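Local coordinates for fimbrial subunit type 1 (Actinomyces oris, PDB 3UXF), which forms the shaft of type 1 fimbriae on the bacterial surface as their major, cell-wall-anchored structural subunit, at residues 182-190 and 201-210; 234-245 and 294-305. One frame throughout, in Å; residues are numbered along the deposited sequence.

Interaction 1: 182-190 and 201-210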
loop_
_atom_site.group_PDB
_atom_site.type_symbol
_atom_site.label_atom_id
_atom_site.label_comp_id
_atom_site.label_asym_id
_atom_site.label_seq_id
_atom_site.Cartn_x
_atom_site.Cartn_y
_atom_site.Cartn_z
ATOM N N LEU A 182 -9.069 1.041 11.759
ATOM C CA LEU A 182 -7.871 1.618 11.130
ATOM C C LEU A 182 -8.237 2.151 9.777
ATOM O O LEU A 182 -8.903 1.475 9.002
ATOM C CB LEU A 182 -6.779 0.545 10.949
ATOM C CG LEU A 182 -6.338 -0.173 12.226
ATOM C CD1 LEU A 182 -5.342 -1.295 11.910
ATOM C CD2 LEU A 182 -5.712 0.788 13.251
ATOM N N SER A 183 -7.767 3.354 9.463
ATOM C CA SER A 183 -8.095 3.976 8.200
ATOM C C SER A 183 -7.358 3.384 7.022
ATOM O O SER A 183 -7.804 3.525 5.887
ATOM C CB SER A 183 -7.840 5.474 8.275
ATOM O OG SER A 183 -6.507 5.714 8.692
ATOM N N GLY A 184 -6.227 2.724 7.266
ATOM C CA GLY A 184 -5.572 2.052 6.163
ATOM C C GLY A 184 -4.088 1.795 6.324
ATOM O O GLY A 184 -3.454 2.262 7.279
ATOM N N VAL A 185 -3.565 1.013 5.392
ATOM C CA VAL A 185 -2.140 0.785 5.281
ATOM C C VAL A 185 -1.807 0.997 3.821
ATOM O O VAL A 185 -2.578 0.613 2.941
ATOM C CB VAL A 185 -1.739 -0.617 5.747
ATOM C CG1 VAL A 185 -2.094 -0.809 7.240
ATOM C CG2 VAL A 185 -2.400 -1.688 4.887
ATOM N N ASP A 186 -0.643 1.578 3.541
ATOM C CA ASP A 186 -0.323 1.950 2.182
ATOM C C ASP A 186 1.172 1.832 1.960
ATOM O O ASP A 186 1.943 1.958 2.916
ATOM C CB ASP A 186 -0.723 3.411 1.942
ATOM C CG ASP A 186 -2.244 3.602 1.992
ATOM O OD1 ASP A 186 -2.911 3.292 0.969
ATOM O OD2 ASP A 186 -2.784 4.049 3.046
ATOM N N LYS A 187 1.546 1.482 0.735
ATOM C CA LYS A 187 2.966 1.497 0.366
ATOM C C LYS A 187 3.133 2.308 -0.893
ATOM O O LYS A 187 2.315 2.198 -1.809
ATOM C CB LYS A 187 3.494 0.071 0.124
ATOM C CG LYS A 187 4.987 0.086 -0.237
ATOM C CD LYS A 187 5.558 -1.393 -0.218
ATOM C CE LYS A 187 6.976 -1.338 -0.757
ATOM N NZ LYS A 187 7.782 -2.546 -0.396
ATOM N N GLN A 188 4.179 3.127 -0.929
ATOM C CA GLN A 188 4.516 3.884 -2.126
ATOM C C GLN A 188 5.936 3.586 -2.519
ATOM O O GLN A 188 6.771 3.151 -1.698
ATOM C CB GLN A 188 4.473 5.377 -1.818
ATOM C CG GLN A 188 3.065 5.842 -1.401
ATOM C CD GLN A 188 3.086 7.223 -0.809
ATOM O OE1 GLN A 188 3.285 7.397 0.392
ATOM N NE2 GLN A 188 2.898 8.242 -1.662
ATOM N N VAL A 189 6.238 3.862 -3.775
ATOM C CA VAL A 189 7.614 3.741 -4.247
ATOM C C VAL A 189 7.997 5.037 -4.935
ATOM O O VAL A 189 7.175 5.663 -5.623
ATOM C CB VAL A 189 7.792 2.541 -5.205
ATOM C CG1 VAL A 189 6.929 2.697 -6.456
ATOM C CG2 VAL A 189 9.253 2.376 -5.631
ATOM N N THR A 190 9.243 5.472 -4.737
ATOM C CA THR A 190 9.750 6.610 -5.472
ATOM C C THR A 190 10.893 6.104 -6.329
ATOM O O THR A 190 11.933 5.734 -5.793
ATOM C CB THR A 190 10.287 7.695 -4.513
ATOM O OG1 THR A 190 9.231 8.106 -3.625
ATOM C CG2 THR A 190 10.764 8.910 -5.303
ATOM N N ILE A 201 16.211 3.015 -5.000
ATOM C CA ILE A 201 14.759 3.205 -5.041
ATOM C C ILE A 201 14.291 3.392 -3.601
ATOM O O ILE A 201 14.797 2.737 -2.707
ATOM C CB ILE A 201 14.085 1.989 -5.725
ATOM C CG1 ILE A 201 14.358 2.044 -7.250
ATOM C CG2 ILE A 201 12.560 1.921 -5.406
ATOM C CD1 ILE A 201 13.862 0.816 -8.030
ATOM N N THR A 202 13.318 4.268 -3.356
ATOM C CA THR A 202 12.869 4.496 -1.989
ATOM C C THR A 202 11.449 3.959 -1.799
ATOM O O THR A 202 10.570 4.235 -2.624
ATOM C CB THR A 202 12.804 5.991 -1.656
ATOM O OG1 THR A 202 14.069 6.631 -1.942
ATOM C CG2 THR A 202 12.478 6.193 -0.181
ATOM N N TYR A 203 11.236 3.195 -0.736
ATOM C CA TYR A 203 9.888 2.748 -0.394
ATOM C C TYR A 203 9.379 3.451 0.852
ATOM O O TYR A 203 10.143 3.697 1.796
ATOM C CB TYR A 203 9.892 1.245 -0.126
ATOM C CG TYR A 203 10.134 0.399 -1.364
ATOM C CD1 TYR A 203 9.295 0.475 -2.461
ATOM C CD2 TYR A 203 11.191 -0.500 -1.415
ATOM C CE1 TYR A 203 9.469 -0.304 -3.572
ATOM C CE2 TYR A 203 11.383 -1.312 -2.537
ATOM C CZ TYR A 203 10.538 -1.206 -3.614
ATOM O OH TYR A 203 10.730 -2.001 -4.731
ATOM N N THR A 204 8.095 3.826 0.848
ATOM C CA THR A 204 7.519 4.526 1.988
ATOM C C THR A 204 6.275 3.783 2.379
ATOM O O THR A 204 5.372 3.596 1.557
ATOM C CB THR A 204 7.165 5.989 1.652
ATOM O OG1 THR A 204 8.303 6.660 1.082
ATOM C CG2 THR A 204 6.657 6.729 2.923
ATOM N N ILE A 205 6.242 3.286 3.618
ATOM C CA ILE A 205 5.113 2.495 4.096
ATOM C C ILE A 205 4.401 3.284 5.192
ATOM O O ILE A 205 5.020 3.753 6.126
ATOM C CB ILE A 205 5.584 1.156 4.694
ATOM C CG1 ILE A 205 6.398 0.384 3.662
ATOM C CG2 ILE A 205 4.386 0.357 5.215
ATOM C CD1 ILE A 205 7.267 -0.653 4.316
ATOM N N THR A 206 3.086 3.483 5.062
ATOM C CA THR A 206 2.376 4.316 6.003
ATOM C C THR A 206 1.219 3.531 6.567
ATOM O O THR A 206 0.379 3.039 5.806
ATOM C CB THR A 206 1.865 5.614 5.305
ATOM O OG1 THR A 206 2.963 6.257 4.641
ATOM C CG2 THR A 206 1.309 6.602 6.320
ATOM N N THR A 207 1.196 3.395 7.885
ATOM C CA THR A 207 0.231 2.477 8.532
ATOM C C THR A 207 -0.540 3.165 9.652
ATOM O O THR A 207 0.048 3.823 10.531
ATOM C CB THR A 207 0.950 1.248 9.120
ATOM O OG1 THR A 207 2.058 1.674 9.917
ATOM C CG2 THR A 207 1.478 0.380 8.019
ATOM N N SER A 208 -1.863 2.947 9.684
ATOM C CA SER A 208 -2.664 3.424 10.819
ATOM C C SER A 208 -2.166 2.855 12.140
ATOM O O SER A 208 -1.548 1.766 12.191
ATOM C CB SER A 208 -4.138 3.037 10.617
ATOM O OG SER A 208 -4.673 3.770 9.549
ATOM N N ILE A 209 -2.473 3.566 13.226
ATOM C CA ILE A 209 -2.110 3.153 14.575
ATOM C C ILE A 209 -3.422 2.975 15.357
ATOM O O ILE A 209 -4.275 3.850 15.308
ATOM C CB ILE A 209 -1.288 4.261 15.254
ATOM C CG1 ILE A 209 0.040 4.465 14.487
ATOM C CG2 ILE A 209 -0.994 3.913 16.671
ATOM C CD1 ILE A 209 0.777 5.749 14.880
ATOM N N PRO A 210 -3.594 1.839 16.042
ATOM C CA PRO A 210 -4.836 1.680 16.830
ATOM C C PRO A 210 -4.990 2.760 17.894
ATOM O O PRO A 210 -4.008 3.156 18.489
ATOM C CB PRO A 210 -4.645 0.324 17.521
ATOM C CG PRO A 210 -3.665 -0.398 16.672
ATOM C CD PRO A 210 -2.756 0.629 16.066
HETATM O O HOH W 1 -1.945 4.716 5.364
HETATM O O HOH W 2 3.077 5.234 2.094
HETATM O O HOH W 3 8.518 6.126 -1.573
#
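Ser-208 OG is gripped by Ser-183 OG at 2.8 Å and by the backbone N of Gly-184 at 3.0 Å, and it also takes a hydrogen bond from Lys-295 NZ. This cluster lies at the open end of a beta hairpin whose strand 185-190 is an outermost strand of the antiparallel sheet in the central beta-sandwich domain. Strands 185-190 and 201-208 pair through Asp-186/Thr-206, Gln-188/Thr-204 and Thr-190/Thr-202, each with two backbone bonds.

On the inner face Lys-187 is linked covalently through NZ to CG of Asn-316, an intramolecular isopeptide bond. Its CG lies anti to the backbone N (chi1 -179°), and the extended chain carries NZ over one face of the Tyr-203 ring, 3.9 Å from the ring centroid. Asp-227 accepts a hydrogen bond from the same nitrogen. Over the opposite face, toward the rim, sits Ile-201 CG2. That methyl is pressed tightly against Val-189 CG2, at 3.3 Å.

The other face carries threonines and Gln-188, and waters bridge them. One water donates to Gln-188 OE1 and to Thr-204 O, and accepts from Thr-206 OG1 at 2.7 Å.

Interaction 2: 234-245 and 294-305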
loop_
_atom_site.group_PDB
_atom_site.type_symbol
_atom_site.label_atom_id
_atom_site.label_comp_id
_atom_site.label_asym_id
_atom_site.label_seq_id
_atom_site.Cartn_x
_atom_site.Cartn_y
_atom_site.Cartn_z
ATOM N N LYS A 234 19.256 -5.349 -1.530
ATOM C CA LYS A 234 20.246 -5.634 -0.487
ATOM C C LYS A 234 19.571 -5.482 0.879
ATOM O O LYS A 234 19.403 -4.378 1.392
ATOM C CB LYS A 234 21.453 -4.702 -0.613
ATOM C CG LYS A 234 22.271 -4.901 -1.872
ATOM C CD LYS A 234 23.535 -4.044 -1.785
ATOM C CE LYS A 234 24.365 -4.169 -3.061
ATOM N NZ LYS A 234 24.872 -5.550 -3.182
ATOM N N LYS A 235 19.196 -6.596 1.491
ATOM C CA LYS A 235 18.447 -6.461 2.742
ATOM C C LYS A 235 19.270 -5.946 3.909
ATOM O O LYS A 235 18.732 -5.423 4.882
ATOM C CB LYS A 235 17.757 -7.772 3.082
ATOM C CG LYS A 235 18.697 -8.820 3.672
ATOM C CD LYS A 235 17.914 -10.069 3.962
ATOM C CE LYS A 235 18.523 -10.949 5.050
ATOM N NZ LYS A 235 19.730 -11.640 4.522
ATOM N N GLU A 236 20.598 -6.016 3.779
ATOM C CA GLU A 236 21.507 -5.519 4.806
ATOM C C GLU A 236 21.781 -4.021 4.687
ATOM O O GLU A 236 22.530 -3.459 5.458
ATOM C CB GLU A 236 22.844 -6.304 4.765
ATOM C CG GLU A 236 23.842 -5.881 3.650
ATOM C CD GLU A 236 23.482 -6.356 2.254
ATOM O OE1 GLU A 236 22.517 -7.128 2.102
ATOM O OE2 GLU A 236 24.258 -6.004 1.338
ATOM N N ALA A 237 21.152 -3.337 3.721
ATOM C CA ALA A 237 21.455 -1.926 3.517
ATOM C C ALA A 237 20.217 -1.113 3.234
ATOM O O ALA A 237 20.143 -0.402 2.226
ATOM C CB ALA A 237 22.467 -1.741 2.374
ATOM N N LEU A 238 19.267 -1.192 4.156
ATOM C CA LEU A 238 17.972 -0.516 3.980
ATOM C C LEU A 238 17.925 0.892 4.589
ATOM O O LEU A 238 16.959 1.646 4.342
ATOM C CB LEU A 238 16.885 -1.404 4.602
ATOM C CG LEU A 238 16.587 -2.699 3.844
ATOM C CD1 LEU A 238 15.745 -3.624 4.769
ATOM C CD2 LEU A 238 15.920 -2.469 2.480
ATOM N N THR A 239 18.923 1.251 5.406
ATOM C CA THR A 239 18.968 2.522 6.157
ATOM C C THR A 239 17.598 3.114 6.498
ATOM O O THR A 239 17.279 4.211 6.055
ATOM C CB THR A 239 19.832 3.602 5.479
ATOM O OG1 THR A 239 19.428 3.800 4.119
ATOM C CG2 THR A 239 21.291 3.151 5.473
ATOM N N PRO A 240 16.810 2.390 7.291
ATOM C CA PRO A 240 15.430 2.818 7.546
ATOM C C PRO A 240 15.343 4.151 8.302
ATOM O O PRO A 240 16.224 4.455 9.138
ATOM C CB PRO A 240 14.866 1.717 8.444
ATOM C CG PRO A 240 16.079 0.973 8.969
ATOM C CD PRO A 240 17.151 1.119 7.969
ATOM N N VAL A 241 14.245 4.878 8.039
ATOM C CA VAL A 241 13.858 6.047 8.804
ATOM C C VAL A 241 12.417 5.784 9.215
ATOM O O VAL A 241 11.604 5.372 8.379
ATOM C CB VAL A 241 13.941 7.328 7.970
ATOM C CG1 VAL A 241 13.438 8.499 8.793
ATOM C CG2 VAL A 241 15.378 7.572 7.582
ATOM N N VAL A 242 12.118 5.963 10.499
ATOM C CA VAL A 242 10.787 5.698 11.035
ATOM C C VAL A 242 10.268 6.959 11.700
ATOM O O VAL A 242 10.954 7.558 12.518
ATOM C CB VAL A 242 10.791 4.565 12.079
ATOM C CG1 VAL A 242 9.362 4.261 12.552
ATOM C CG2 VAL A 242 11.442 3.303 11.451
ATOM N N LYS A 243 9.062 7.346 11.332
ATOM C CA LYS A 243 8.438 8.560 11.872
ATOM C C LYS A 243 7.019 8.297 12.310
ATOM O O LYS A 243 6.359 7.375 11.832
ATOM C CB LYS A 243 8.367 9.646 10.800
ATOM C CG LYS A 243 9.757 10.050 10.219
ATOM C CD LYS A 243 9.575 11.179 9.231
ATOM C CE LYS A 243 10.919 11.663 8.753
ATOM N NZ LYS A 243 10.723 12.863 7.873
ATOM N N ILE A 244 6.516 9.171 13.169
ATOM C CA ILE A 244 5.074 9.247 13.359
ATOM C C ILE A 244 4.665 10.512 12.626
ATOM O O ILE A 244 5.189 11.581 12.927
ATOM C CB ILE A 244 4.718 9.335 14.845
ATOM C CG1 ILE A 244 5.184 8.085 15.593
ATOM C CG2 ILE A 244 3.174 9.495 15.010
ATOM C CD1 ILE A 244 4.911 8.142 17.119
ATOM N N VAL A 245 3.767 10.382 11.647
ATOM C CA VAL A 245 3.346 11.511 10.806
ATOM C C VAL A 245 1.920 11.894 11.110
ATOM O O VAL A 245 1.224 11.177 11.794
ATOM C CB VAL A 245 3.513 11.239 9.292
ATOM C CG1 VAL A 245 5.007 10.950 8.980
ATOM C CG2 VAL A 245 2.657 10.082 8.811
ATOM N N THR A 294 -2.930 10.124 12.155
ATOM C CA THR A 294 -1.667 10.000 12.879
ATOM C C THR A 294 -1.188 8.586 12.617
ATOM O O THR A 294 -1.839 7.635 13.047
ATOM C CB THR A 294 -1.926 10.169 14.362
ATOM O OG1 THR A 294 -2.527 11.465 14.565
ATOM C CG2 THR A 294 -0.642 10.061 15.160
ATOM N N LYS A 295 -0.081 8.434 11.882
ATOM C CA LYS A 295 0.280 7.114 11.320
ATOM C C LYS A 295 1.756 6.860 11.507
ATOM O O LYS A 295 2.540 7.808 11.698
ATOM C CB LYS A 295 -0.035 7.087 9.834
ATOM C CG LYS A 295 -1.558 7.056 9.595
ATOM C CD LYS A 295 -1.860 6.908 8.140
ATOM C CE LYS A 295 -3.363 6.866 7.909
ATOM N NZ LYS A 295 -3.827 5.550 7.399
ATOM N N LEU A 296 2.164 5.596 11.446
ATOM C CA LEU A 296 3.614 5.314 11.379
ATOM C C LEU A 296 4.053 5.380 9.921
ATOM O O LEU A 296 3.359 4.929 9.029
ATOM C CB LEU A 296 3.976 3.939 11.979
ATOM C CG LEU A 296 5.461 3.820 12.406
ATOM C CD1 LEU A 296 5.787 4.552 13.674
ATOM C CD2 LEU A 296 5.878 2.356 12.520
ATOM N N GLN A 297 5.221 5.969 9.679
ATOM C CA GLN A 297 5.749 6.021 8.336
ATOM C C GLN A 297 7.165 5.425 8.366
ATOM O O GLN A 297 8.068 5.904 9.071
ATOM C CB GLN A 297 5.825 7.466 7.817
ATOM C CG GLN A 297 6.320 7.571 6.418
ATOM C CD GLN A 297 6.745 8.994 6.088
ATOM O OE1 GLN A 297 7.852 9.438 6.464
ATOM N NE2 GLN A 297 5.863 9.727 5.431
ATOM N N VAL A 298 7.338 4.365 7.590
ATOM C CA VAL A 298 8.628 3.692 7.483
ATOM C C VAL A 298 9.198 3.965 6.087
ATOM O O VAL A 298 8.575 3.639 5.088
ATOM C CB VAL A 298 8.456 2.170 7.707
ATOM C CG1 VAL A 298 9.737 1.411 7.340
ATOM C CG2 VAL A 298 8.080 1.864 9.148
ATOM N N THR A 299 10.431 4.455 6.030
ATOM C CA THR A 299 11.102 4.662 4.735
ATOM C C THR A 299 12.195 3.614 4.659
ATOM O O THR A 299 12.984 3.500 5.621
ATOM C CB THR A 299 11.718 6.067 4.649
ATOM O OG1 THR A 299 10.683 7.047 4.793
ATOM C CG2 THR A 299 12.411 6.255 3.293
ATOM N N LEU A 300 12.190 2.841 3.568
ATOM C CA LEU A 300 13.238 1.846 3.299
ATOM C C LEU A 300 13.976 2.306 2.077
ATOM O O LEU A 300 13.352 2.669 1.066
ATOM C CB LEU A 300 12.638 0.456 3.097
ATOM C CG LEU A 300 11.889 -0.120 4.315
ATOM C CD1 LEU A 300 11.341 -1.539 3.969
ATOM C CD2 LEU A 300 12.786 -0.125 5.560
ATOM N N ASN A 301 15.307 2.288 2.137
ATOM C CA ASN A 301 16.102 2.759 1.006
ATOM C C ASN A 301 16.693 1.543 0.310
ATOM O O ASN A 301 17.714 0.991 0.761
ATOM C CB ASN A 301 17.169 3.698 1.543
ATOM C CG ASN A 301 16.563 4.907 2.244
ATOM O OD1 ASN A 301 15.927 5.798 1.614
ATOM N ND2 ASN A 301 16.798 4.987 3.550
ATOM N N ALA A 302 16.054 1.111 -0.774
ATOM C CA ALA A 302 16.411 -0.126 -1.433
ATOM C C ALA A 302 17.617 0.084 -2.331
ATOM O O ALA A 302 17.654 1.006 -3.131
ATOM C CB ALA A 302 15.244 -0.634 -2.252
ATOM N N LYS A 303 18.608 -0.788 -2.187
ATOM C CA LYS A 303 19.836 -0.682 -2.956
ATOM C C LYS A 303 20.058 -1.968 -3.703
ATOM O O LYS A 303 19.599 -3.038 -3.266
ATOM C CB LYS A 303 20.993 -0.531 -1.978
ATOM C CG LYS A 303 20.942 0.708 -1.079
ATOM C CD LYS A 303 21.264 1.960 -1.812
ATOM C CE LYS A 303 21.585 3.112 -0.837
ATOM N NZ LYS A 303 20.419 3.742 -0.095
ATOM N N PHE A 304 20.804 -1.884 -4.807
ATOM C CA PHE A 304 21.017 -3.013 -5.697
ATOM C C PHE A 304 22.491 -3.113 -6.075
ATOM O O PHE A 304 23.201 -2.127 -6.050
ATOM C CB PHE A 304 20.235 -2.809 -7.012
ATOM C CG PHE A 304 18.750 -2.557 -6.786
ATOM C CD1 PHE A 304 17.883 -3.610 -6.629
ATOM C CD2 PHE A 304 18.284 -1.251 -6.750
ATOM C CE1 PHE A 304 16.506 -3.371 -6.394
ATOM C CE2 PHE A 304 16.912 -1.008 -6.529
ATOM C CZ PHE A 304 16.047 -2.068 -6.353
ATOM N N ASP A 305 22.909 -4.295 -6.508
ATOM C CA ASP A 305 24.149 -4.336 -7.285
ATOM C C ASP A 305 23.863 -3.601 -8.587
ATOM O O ASP A 305 22.765 -3.749 -9.156
ATOM C CB ASP A 305 24.525 -5.775 -7.603
ATOM C CG ASP A 305 24.964 -6.539 -6.374
ATOM O OD1 ASP A 305 25.634 -5.925 -5.501
ATOM O OD2 ASP A 305 24.641 -7.744 -6.286
HETATM O O HOH W 4 18.683 -2.038 0.261
HETATM O O HOH W 5 22.543 -7.870 -4.276
HETATM O O HOH W 6 20.553 2.306 2.155
HETATM O O HOH W 7 9.381 11.463 5.655
#
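Leu-296 lays its CD1 methyl against Val-242 CG1, 3.8 Å away, and also reaches Ile-244 CG1. Its CG stands anti to the backbone N (chi1 -159°), and the second torsion turns CD1 toward strand 241-245. These side chains lie on the inner face of an antiparallel sheet in the central beta-sandwich domain. Val-225 of strand 224-229 and Leu-252 also pack on Leu-296. Strands 241-245 and 295-302 run antiparallel, and paired backbone bonds join Val-241 with Thr-299, Lys-243 with Gln-297 and Val-245 with Lys-295.

On the other face Lys-243 and Gln-297 lie side by side and point the same way. A water accepts from Lys-243 NZ and donates to Gln-297 OE1, at 2.7 Å. Lys-243 NZ also forms a salt bridge with Glu-249. Val-245 CG1 rests at 3.8 Å on Gln-297 CB, and the two side chains cross at about a right angle.

Beyond the regular pairing, Lys-234 and residues 237-240 still meet segment 294-305. Asn-301 N donates to Leu-238 O. Its side-chain ND2 donates to Thr-239 OG1 at 2.9 Å, with the hydroxyl tilted 31° out of the amide plane. A weak bond from ND2 also reaches Thr-239 O. Thr-239 OG1 sits between its own backbone N and carbonyl carbon (chi1 53°), which brings it beside the amide.

Lys-234 begins a type I turn that ends at Ala-237, and its backbone N donates to Lys-303 O at 2.9 Å. Its side chain bends at the last torsion and meets Asp-305 almost crosswise in a salt bridge. The 2.5 Å between Lys-234 NZ and Asp-305 OD1 is shorter than usual, and the exact distance is doubtful. A water donates to Asp-305 OD2 at 2.9 Å.

How the interactions relate
From the N terminus, interaction 1 comes first. It closes a ten-residue loop between 182-190 and 201-210, a local hairpin. Interaction 2 follows in series. Segment 234-245 returns to 294-305 across 48 residues that hold strands 250-251, 258-264 and 269-275 and helix 277-288. The two closures neither nest nor cross. In space they adjoin, because strand 201-208 pairs with strand 295-302, for example through Ile-205 N and Val-298 O. The sheet order is therefore 185-190, 201-208, 295-302, 241-245, 250-251. The late strand 295-302 is inserted between the early hairpin and strand 241-245. Lys-295 reaches from interaction 2 to the serines of interaction 1.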